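Local atomic coordinates of proteasome chaperone 4 (Saccharomyces cerevisiae, PDB entry 2Z5B), a protein that pairs with its partner Irc25 as a chaperone of 20S proteasome assembly, easing formation of the alpha-ring, and is also involved in maintaining telomere length. Residues 35-49 against 111-125. Residues are numbered along the deposited sequence; the frame is centred on the assembly and turned at random.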
ATOM      1  N   ARG A  35      -2.389  21.898  -2.158  1.00 60.71           N
ATOM      2  CA  ARG A  35      -2.897  22.523  -0.949  1.00 61.13           C
ATOM      3  C   ARG A  35      -3.388  21.353  -0.086  1.00 60.88           C
ATOM      4  O   ARG A  35      -2.793  20.265  -0.125  1.00 61.32           O
ATOM      5  CB  ARG A  35      -4.006  23.539  -1.246  1.00 61.46           C
ATOM      6  CG  ARG A  35      -3.483  24.902  -1.694  1.00 62.68           C
ATOM      7  CD  ARG A  35      -4.323  26.043  -1.126  1.00 64.46           C
ATOM      8  NE  ARG A  35      -3.783  27.354  -1.487  1.00 65.84           N
ATOM      9  CZ  ARG A  35      -2.892  28.034  -0.770  1.00 66.19           C
ATOM     10  NH1 ARG A  35      -2.423  27.538   0.369  1.00 66.81           N
ATOM     11  NH2 ARG A  35      -2.469  29.219  -1.194  1.00 66.03           N
ATOM     12  N   SER A  36      -4.466  21.557   0.669  1.00 60.25           N
ATOM     13  CA  SER A  36      -4.963  20.548   1.599  1.00 59.19           C
ATOM     14  C   SER A  36      -6.248  19.900   1.079  1.00 58.14           C
ATOM     15  O   SER A  36      -7.323  20.520   1.137  1.00 58.45           O
ATOM     16  CB  SER A  36      -5.198  21.196   2.965  1.00 59.60           C
ATOM     17  OG  SER A  36      -4.016  21.809   3.456  1.00 59.96           O
ATOM     18  N   LYS A  37      -6.148  18.665   0.572  1.00 56.55           N
ATOM     19  CA  LYS A  37      -7.295  18.019  -0.098  1.00 54.33           C
ATOM     20  C   LYS A  37      -7.374  16.481  -0.195  1.00 52.46           C
ATOM     21  O   LYS A  37      -7.152  15.766   0.782  1.00 52.67           O
ATOM     22  CB  LYS A  37      -7.540  18.641  -1.480  1.00 54.68           C
ATOM     23  CG  LYS A  37      -8.830  19.467  -1.574  1.00 55.56           C
ATOM     24  CD  LYS A  37     -10.055  18.586  -1.359  1.00 57.11           C
ATOM     25  CE  LYS A  37     -11.332  19.258  -1.819  1.00 58.45           C
ATOM     26  NZ  LYS A  37     -12.441  18.268  -1.925  1.00 57.64           N
ATOM     27  N   LYS A  38      -7.714  16.002  -1.392  1.00 49.74           N
ATOM     28  CA  LYS A  38      -8.279  14.672  -1.600  1.00 46.93           C
ATOM     29  C   LYS A  38      -7.263  13.551  -1.839  1.00 44.67           C
ATOM     30  O   LYS A  38      -7.552  12.384  -1.572  1.00 44.45           O
ATOM     31  CB  LYS A  38      -9.247  14.723  -2.784  1.00 47.73           C
ATOM     32  CG  LYS A  38     -10.417  13.758  -2.662  1.00 48.68           C
ATOM     33  CD  LYS A  38     -11.562  14.134  -3.606  1.00 49.88           C
ATOM     34  CE  LYS A  38     -12.931  13.862  -2.956  1.00 50.65           C
ATOM     35  NZ  LYS A  38     -12.987  12.574  -2.188  1.00 50.76           N
ATOM     36  N   ILE A  39      -6.097  13.902  -2.366  1.00 40.88           N
ATOM     37  CA  ILE A  39      -5.072  12.917  -2.680  1.00 38.62           C
ATOM     38  C   ILE A  39      -4.302  12.563  -1.401  1.00 36.28           C
ATOM     39  O   ILE A  39      -3.738  13.448  -0.765  1.00 35.81           O
ATOM     40  CB  ILE A  39      -4.122  13.419  -3.794  1.00 38.57           C
ATOM     41  CG1 ILE A  39      -4.889  13.546  -5.122  1.00 38.44           C
ATOM     42  CG2 ILE A  39      -2.907  12.490  -3.934  1.00 37.62           C
ATOM     43  CD1 ILE A  39      -4.136  14.278  -6.223  1.00 38.77           C
ATOM     44  N   PRO A  40      -4.306  11.273  -1.018  1.00 34.43           N
ATOM     45  CA  PRO A  40      -3.628  10.824   0.200  1.00 33.00           C
ATOM     46  C   PRO A  40      -2.119  10.818   0.087  1.00 31.57           C
ATOM     47  O   PRO A  40      -1.583  10.640  -0.997  1.00 30.71           O
ATOM     48  CB  PRO A  40      -4.111   9.375   0.370  1.00 32.74           C
ATOM     49  CG  PRO A  40      -5.220   9.198  -0.616  1.00 34.62           C
ATOM     50  CD  PRO A  40      -4.985  10.161  -1.702  1.00 34.06           C
ATOM     51  N   ILE A  41      -1.443  10.994   1.221  1.00 30.46           N
ATOM     52  CA  ILE A  41      -0.007  10.735   1.302  1.00 29.24           C
ATOM     53  C   ILE A  41       0.119   9.277   1.715  1.00 28.11           C
ATOM     54  O   ILE A  41      -0.636   8.802   2.566  1.00 27.35           O
ATOM     55  CB  ILE A  41       0.671  11.645   2.356  1.00 29.42           C
ATOM     56  CG1 ILE A  41       0.747  13.084   1.850  1.00 29.72           C
ATOM     57  CG2 ILE A  41       2.079  11.167   2.711  1.00 29.98           C
ATOM     58  CD1 ILE A  41       0.994  14.084   2.952  1.00 30.49           C
ATOM     59  N   SER A  42       1.031   8.552   1.068  1.00 27.39           N
ATOM     60  CA  SER A  42       1.453   7.238   1.547  1.00 26.50           C
ATOM     61  C   SER A  42       2.926   7.335   1.904  1.00 26.68           C
ATOM     62  O   SER A  42       3.727   7.845   1.113  1.00 27.36           O
ATOM     63  CB  SER A  42       1.295   6.176   0.463  1.00 26.22           C
ATOM     64  OG  SER A  42      -0.063   5.981   0.139  1.00 26.59           O
ATOM     65  N   LEU A  43       3.288   6.858   3.082  1.00 25.55           N
ATOM     66  CA  LEU A  43       4.684   6.877   3.506  1.00 25.41           C
ATOM     67  C   LEU A  43       5.102   5.493   3.904  1.00 24.97           C
ATOM     68  O   LEU A  43       4.410   4.826   4.687  1.00 25.16           O
ATOM     69  CB  LEU A  43       4.912   7.868   4.660  1.00 24.67           C
ATOM     70  CG  LEU A  43       6.304   7.851   5.313  1.00 25.60           C
ATOM     71  CD1 LEU A  43       7.352   8.346   4.329  1.00 27.65           C
ATOM     72  CD2 LEU A  43       6.342   8.704   6.557  1.00 26.90           C
ATOM     73  N   VAL A  44       6.200   5.026   3.314  1.00 24.77           N
ATOM     74  CA  VAL A  44       6.869   3.821   3.815  1.00 24.87           C
ATOM     75  C   VAL A  44       8.163   4.307   4.475  1.00 25.05           C
ATOM     76  O   VAL A  44       8.947   5.053   3.858  1.00 25.66           O
ATOM     77  CB  VAL A  44       7.168   2.791   2.700  1.00 25.54           C
ATOM     78  CG1 VAL A  44       7.799   1.527   3.290  1.00 23.97           C
ATOM     79  CG2 VAL A  44       5.877   2.445   1.939  1.00 25.74           C
ATOM     80  N   VAL A  45       8.360   3.940   5.741  1.00 24.90           N
ATOM     81  CA  VAL A  45       9.525   4.426   6.496  1.00 26.63           C
ATOM     82  C   VAL A  45      10.128   3.313   7.362  1.00 26.94           C
ATOM     83  O   VAL A  45       9.415   2.472   7.879  1.00 27.32           O
ATOM     84  CB  VAL A  45       9.227   5.736   7.299  1.00 26.19           C
ATOM     85  CG1 VAL A  45       8.094   5.544   8.316  1.00 28.50           C
ATOM     86  CG2 VAL A  45      10.520   6.287   7.996  1.00 26.38           C
ATOM     87  N   GLY A  46      11.452   3.290   7.451  1.00 28.34           N
ATOM     88  CA  GLY A  46      12.156   2.297   8.256  1.00 28.92           C
ATOM     89  C   GLY A  46      13.591   2.722   8.452  1.00 29.82           C
ATOM     90  O   GLY A  46      14.013   3.754   7.935  1.00 28.93           O
ATOM     91  N   PHE A  47      14.343   1.916   9.198  1.00 31.09           N
ATOM     92  CA  PHE A  47      15.770   2.137   9.314  1.00 32.74           C
ATOM     93  C   PHE A  47      16.450   1.677   8.035  1.00 34.45           C
ATOM     94  O   PHE A  47      15.895   0.885   7.276  1.00 34.80           O
ATOM     95  CB  PHE A  47      16.331   1.420  10.549  1.00 33.00           C
ATOM     96  CG  PHE A  47      15.698   1.858  11.846  1.00 32.65           C
ATOM     97  CD1 PHE A  47      15.467   3.202  12.104  1.00 33.81           C
ATOM     98  CD2 PHE A  47      15.365   0.925  12.819  1.00 34.83           C
ATOM     99  CE1 PHE A  47      14.879   3.612  13.305  1.00 32.77           C
ATOM    100  CE2 PHE A  47      14.791   1.322  14.017  1.00 33.25           C
ATOM    101  CZ  PHE A  47      14.547   2.676  14.254  1.00 33.69           C
ATOM    102  N   LYS A  48      17.634   2.210   7.776  1.00 36.11           N
ATOM    103  CA  LYS A  48      18.400   1.804   6.614  1.00 38.13           C
ATOM    104  C   LYS A  48      19.656   1.056   7.049  1.00 39.17           C
ATOM    105  O   LYS A  48      20.306   1.431   8.022  1.00 38.70           O
ATOM    106  CB  LYS A  48      18.808   3.026   5.805  1.00 38.09           C
ATOM    107  CG  LYS A  48      19.401   2.682   4.441  1.00 40.92           C
ATOM    108  CD  LYS A  48      20.187   3.824   3.839  1.00 45.79           C
ATOM    109  CE  LYS A  48      19.542   5.148   4.108  1.00 48.63           C
ATOM    110  NZ  LYS A  48      18.065   5.144   3.917  1.00 52.48           N
ATOM    111  N   GLN A  49      19.988   0.005   6.313  1.00 40.63           N
ATOM    112  CA  GLN A  49      21.263  -0.679   6.461  1.00 42.59           C
ATOM    113  C   GLN A  49      22.087  -0.490   5.178  1.00 43.97           C
ATOM    114  O   GLN A  49      21.537  -0.494   4.077  1.00 43.82           O
ATOM    115  CB  GLN A  49      21.022  -2.171   6.743  1.00 42.88           C
ATOM    116  CG  GLN A  49      22.251  -3.067   6.682  1.00 43.74           C
ATOM    117  CD  GLN A  49      22.635  -3.653   8.019  1.00 46.30           C
ATOM    118  OE1 GLN A  49      22.296  -4.798   8.325  1.00 43.49           O
ATOM    119  NE2 GLN A  49      23.345  -2.869   8.832  1.00 48.74           N
ATOM    120  N   PHE A 111      -0.921  18.217   7.211  1.00 38.32           N
ATOM    121  CA  PHE A 111      -1.140  18.539   5.812  1.00 38.40           C
ATOM    122  C   PHE A 111      -2.593  18.510   5.386  1.00 38.41           C
ATOM    123  O   PHE A 111      -2.900  18.756   4.224  1.00 38.89           O
ATOM    124  CB  PHE A 111      -0.251  17.661   4.927  1.00 37.89           C
ATOM    125  CG  PHE A 111       1.208  17.829   5.221  1.00 37.57           C
ATOM    126  CD1 PHE A 111       1.879  19.003   4.846  1.00 37.14           C
ATOM    127  CD2 PHE A 111       1.909  16.843   5.901  1.00 37.29           C
ATOM    128  CE1 PHE A 111       3.220  19.172   5.134  1.00 37.05           C
ATOM    129  CE2 PHE A 111       3.248  17.005   6.194  1.00 36.82           C
ATOM    130  CZ  PHE A 111       3.909  18.168   5.805  1.00 37.38           C
ATOM    131  N   ASN A 112      -3.470  18.230   6.349  1.00 38.50           N
ATOM    132  CA  ASN A 112      -4.911  18.225   6.151  1.00 38.85           C
ATOM    133  C   ASN A 112      -5.330  17.335   4.978  1.00 38.16           C
ATOM    134  O   ASN A 112      -6.091  17.750   4.104  1.00 38.22           O
ATOM    135  CB  ASN A 112      -5.440  19.666   6.017  1.00 39.33           C
ATOM    136  CG  ASN A 112      -6.969  19.754   6.063  1.00 41.46           C
ATOM    137  OD1 ASN A 112      -7.554  20.738   5.607  1.00 44.02           O
ATOM    138  ND2 ASN A 112      -7.612  18.738   6.611  1.00 40.94           N
ATOM    139  N   ARG A 113      -4.815  16.105   4.974  1.00 36.66           N
ATOM    140  CA  ARG A 113      -5.165  15.123   3.950  1.00 35.76           C
ATOM    141  C   ARG A 113      -5.072  13.706   4.510  1.00 33.81           C
ATOM    142  O   ARG A 113      -4.448  13.503   5.548  1.00 33.87           O
ATOM    143  CB  ARG A 113      -4.238  15.272   2.745  1.00 36.17           C
ATOM    144  CG  ARG A 113      -2.775  15.001   3.030  1.00 39.03           C
ATOM    145  CD  ARG A 113      -1.921  15.658   1.979  1.00 42.45           C
ATOM    146  NE  ARG A 113      -2.568  15.534   0.688  1.00 44.84           N
ATOM    147  CZ  ARG A 113      -2.856  16.555  -0.113  1.00 44.88           C
ATOM    148  NH1 ARG A 113      -3.469  16.316  -1.259  1.00 43.45           N
ATOM    149  NH2 ARG A 113      -2.508  17.790   0.209  1.00 44.57           N
ATOM    150  N   PRO A 114      -5.681  12.721   3.822  1.00 32.43           N
ATOM    151  CA  PRO A 114      -5.551  11.371   4.349  1.00 30.87           C
ATOM    152  C   PRO A 114      -4.088  10.917   4.213  1.00 29.83           C
ATOM    153  O   PRO A 114      -3.349  11.472   3.383  1.00 27.94           O
ATOM    154  CB  PRO A 114      -6.482  10.536   3.461  1.00 31.18           C
ATOM    155  CG  PRO A 114      -7.293  11.544   2.644  1.00 32.30           C
ATOM    156  CD  PRO A 114      -6.453  12.765   2.564  1.00 31.96           C
ATOM    157  N   CYS A 115      -3.688   9.961   5.054  1.00 28.27           N
ATOM    158  CA  CYS A 115      -2.316   9.461   5.094  1.00 27.88           C
ATOM    159  C   CYS A 115      -2.329   7.972   5.390  1.00 26.31           C
ATOM    160  O   CYS A 115      -3.059   7.524   6.284  1.00 25.72           O
ATOM    161  CB  CYS A 115      -1.501  10.171   6.207  1.00 27.47           C
ATOM    162  SG  CYS A 115       0.278   9.753   6.222  1.00 31.72           S
ATOM    163  N   TYR A 116      -1.513   7.231   4.643  1.00 25.15           N
ATOM    164  CA  TYR A 116      -1.262   5.831   4.867  1.00 25.33           C
ATOM    165  C   TYR A 116       0.205   5.741   5.262  1.00 25.55           C
ATOM    166  O   TYR A 116       1.074   6.275   4.565  1.00 25.12           O
ATOM    167  CB  TYR A 116      -1.476   5.015   3.591  1.00 25.69           C
ATOM    168  CG  TYR A 116      -2.903   4.970   3.097  1.00 26.86           C
ATOM    169  CD1 TYR A 116      -3.459   6.049   2.400  1.00 27.76           C
ATOM    170  CD2 TYR A 116      -3.687   3.834   3.296  1.00 27.43           C
ATOM    171  CE1 TYR A 116      -4.761   6.002   1.931  1.00 28.02           C
ATOM    172  CE2 TYR A 116      -4.990   3.775   2.813  1.00 29.02           C
ATOM    173  CZ  TYR A 116      -5.511   4.869   2.144  1.00 28.21           C
ATOM    174  OH  TYR A 116      -6.797   4.843   1.681  1.00 29.30           O
ATOM    175  N   VAL A 117       0.485   5.066   6.372  1.00 24.26           N
ATOM    176  CA  VAL A 117       1.876   4.918   6.807  1.00 24.95           C
ATOM    177  C   VAL A 117       2.246   3.451   6.986  1.00 23.99           C
ATOM    178  O   VAL A 117       1.547   2.701   7.649  1.00 24.49           O
ATOM    179  CB  VAL A 117       2.135   5.681   8.136  1.00 24.20           C
ATOM    180  CG1 VAL A 117       3.433   5.261   8.769  1.00 26.44           C
ATOM    181  CG2 VAL A 117       2.190   7.161   7.880  1.00 26.21           C
ATOM    182  N   THR A 118       3.360   3.050   6.394  1.00 24.42           N
ATOM    183  CA  THR A 118       3.923   1.749   6.667  1.00 24.39           C
ATOM    184  C   THR A 118       5.183   1.893   7.494  1.00 24.51           C
ATOM    185  O   THR A 118       6.061   2.663   7.114  1.00 25.18           O
ATOM    186  CB  THR A 118       4.347   1.056   5.345  1.00 25.14           C
ATOM    187  OG1 THR A 118       3.179   0.810   4.544  1.00 25.97           O
ATOM    188  CG2 THR A 118       5.041  -0.251   5.634  1.00 25.15           C
ATOM    189  N   TRP A 119       5.303   1.104   8.568  1.00 24.05           N
ATOM    190  CA  TRP A 119       6.582   0.966   9.243  1.00 23.74           C
ATOM    191  C   TRP A 119       7.256  -0.317   8.745  1.00 23.64           C
ATOM    192  O   TRP A 119       6.709  -1.410   8.862  1.00 23.38           O
ATOM    193  CB  TRP A 119       6.515   1.035  10.792  1.00 24.54           C
ATOM    194  CG  TRP A 119       7.942   0.920  11.332  1.00 23.84           C
ATOM    195  CD1 TRP A 119       8.575  -0.225  11.688  1.00 24.05           C
ATOM    196  CD2 TRP A 119       8.918   1.976  11.451  1.00 25.20           C
ATOM    197  NE1 TRP A 119       9.878   0.048  12.050  1.00 25.19           N
ATOM    198  CE2 TRP A 119      10.112   1.392  11.910  1.00 25.50           C
ATOM    199  CE3 TRP A 119       8.888   3.363  11.215  1.00 25.71           C
ATOM    200  CZ2 TRP A 119      11.272   2.146  12.169  1.00 26.21           C
ATOM    201  CZ3 TRP A 119      10.037   4.111  11.464  1.00 24.97           C
ATOM    202  CH2 TRP A 119      11.210   3.507  11.934  1.00 25.21           C
ATOM    203  N   SER A 120       8.413  -0.131   8.124  1.00 24.33           N
ATOM    204  CA  SER A 120       9.214  -1.194   7.535  1.00 25.22           C
ATOM    205  C   SER A 120      10.323  -1.553   8.517  1.00 25.94           C
ATOM    206  O   SER A 120      11.130  -0.700   8.868  1.00 26.46           O
ATOM    207  CB  SER A 120       9.827  -0.695   6.207  1.00 25.59           C
ATOM    208  OG  SER A 120      10.840  -1.587   5.748  1.00 27.55           O
ATOM    209  N   SER A 121      10.371  -2.820   8.924  1.00 26.67           N
ATOM    210  CA  SER A 121      11.327  -3.291   9.924  1.00 26.71           C
ATOM    211  C   SER A 121      12.470  -4.070   9.300  1.00 26.74           C
ATOM    212  O   SER A 121      12.246  -5.108   8.692  1.00 25.84           O
ATOM    213  CB  SER A 121      10.624  -4.188  10.944  1.00 27.12           C
ATOM    214  OG  SER A 121       9.710  -3.429  11.721  1.00 26.19           O
ATOM    215  N   LEU A 122      13.689  -3.563   9.454  1.00 27.26           N
ATOM    216  CA  LEU A 122      14.874  -4.336   9.102  1.00 29.12           C
ATOM    217  C   LEU A 122      14.848  -5.711   9.784  1.00 29.00           C
ATOM    218  O   LEU A 122      14.350  -5.847  10.904  1.00 28.34           O
ATOM    219  CB  LEU A 122      16.158  -3.587   9.496  1.00 29.23           C
ATOM    220  CG  LEU A 122      16.558  -2.349   8.682  1.00 30.84           C
ATOM    221  CD1 LEU A 122      17.863  -1.727   9.208  1.00 29.90           C
ATOM    222  CD2 LEU A 122      16.682  -2.655   7.174  1.00 31.72           C
ATOM    223  N   PRO A 123      15.393  -6.738   9.117  1.00 30.33           N
ATOM    224  CA  PRO A 123      15.499  -8.020   9.802  1.00 31.16           C
ATOM    225  C   PRO A 123      16.140  -7.850  11.184  1.00 31.86           C
ATOM    226  O   PRO A 123      15.738  -8.544  12.117  1.00 32.62           O
ATOM    227  CB  PRO A 123      16.414  -8.819   8.874  1.00 31.80           C
ATOM    228  CG  PRO A 123      16.069  -8.281   7.517  1.00 31.42           C
ATOM    229  CD  PRO A 123      15.908  -6.812   7.735  1.00 29.74           C
ATOM    230  N   SER A 124      17.059  -6.886  11.313  1.00 32.25           N
ATOM    231  CA  SER A 124      17.881  -6.684  12.522  1.00 33.55           C
ATOM    232  C   SER A 124      17.290  -5.731  13.562  1.00 33.83           C
ATOM    233  O   SER A 124      17.856  -5.546  14.649  1.00 34.13           O
ATOM    234  CB  SER A 124      19.249  -6.142  12.115  1.00 33.38           C
ATOM    235  OG  SER A 124      19.085  -4.856  11.549  1.00 35.55           O
ATOM    236  N   GLU A 125      16.156  -5.128  13.222  1.00 32.83           N
ATOM    237  CA  GLU A 125      15.546  -4.107  14.063  1.00 31.85           C
ATOM    238  C   GLU A 125      15.345  -4.502  15.516  1.00 31.07           C
ATOM    239  O   GLU A 125      14.762  -5.543  15.828  1.00 30.48           O
ATOM    240  CB  GLU A 125      14.194  -3.717  13.481  1.00 31.33           C
ATOM    241  CG  GLU A 125      13.545  -2.566  14.167  1.00 30.86           C
ATOM    242  CD  GLU A 125      12.242  -2.262  13.512  1.00 30.57           C
ATOM    243  OE1 GLU A 125      11.264  -2.987  13.791  1.00 27.72           O
ATOM    244  OE2 GLU A 125      12.225  -1.339  12.675  1.00 30.32           O
TER
HETATM  245  O   HOH W   1       2.652   3.040   3.128  1.00 24.62           O
HETATM  246  O   HOH W   2      13.487  -0.601  10.272  1.00 34.06           O
HETATM  247  O   HOH W   3      13.438  -0.880   6.421  1.00 47.87           O
HETATM  248  O   HOH W   4      19.237  -5.790   8.846  1.00 35.30           O
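Arg113 clamps the loop that leads into strand 41-47, which runs parallel to strand 115-121 at the centre of a mixed six-stranded sheet. Its NE (2.8 Å) and NH1 both donate to Ile39 O, side-on and within the guanidinium plane; the bend at chi3 (-38°) turns them onto that oxygen, and the two bonds fix how the plane is turned. NH2 also reaches Arg35 O, but that bond is bent and doubtfully short, on a poorly ordered residue. Arg113 CD lies against Ile41 CD1 at 3.5 Å. An alanine here would probably leave Ile39 O without its two donors and uncover Ile41 CD1, weakening the loop's hold on residues 111-125. Beyond the clamp, the chain crosses from one strand to the other by way of strands 58-67 and 83-87 and helix 94-111. Their backbone bonds alternate from Ile41 N to Pro114 O at one end to Ser120 N to Val45 O at the other. The face carrying Ser42, Tyr116 and Thr118 meets the partner chaperone, Uncharacterized protein YLR021W, whose Gln41 bonds Ser42 OG. In the lead-in, Pro40 CB packs at the edge of the Tyr116 ring, 3.8 Å from CE1. On the other face Val45 CG1 touches Trp119 CE3 (3.7 Å), and Gly46 CA lies over the indole's six-membered ring in a CH-pi contact. The edge of that indole meets the face of Phe47 in a T-shaped pair, planes at 83°, with Leu130 of helix 128-132 touching both side chains. Past Gly46 a water takes over the bridging, accepting from Phe47 N and Leu122 N and donating to Ser120 O and Glu125 OE2. The same carboxylate oxygen accepts Trp119 NE1 at 2.8 Å, on its syn side but 23° out of the carboxylate plane, which helps set the indole's turn.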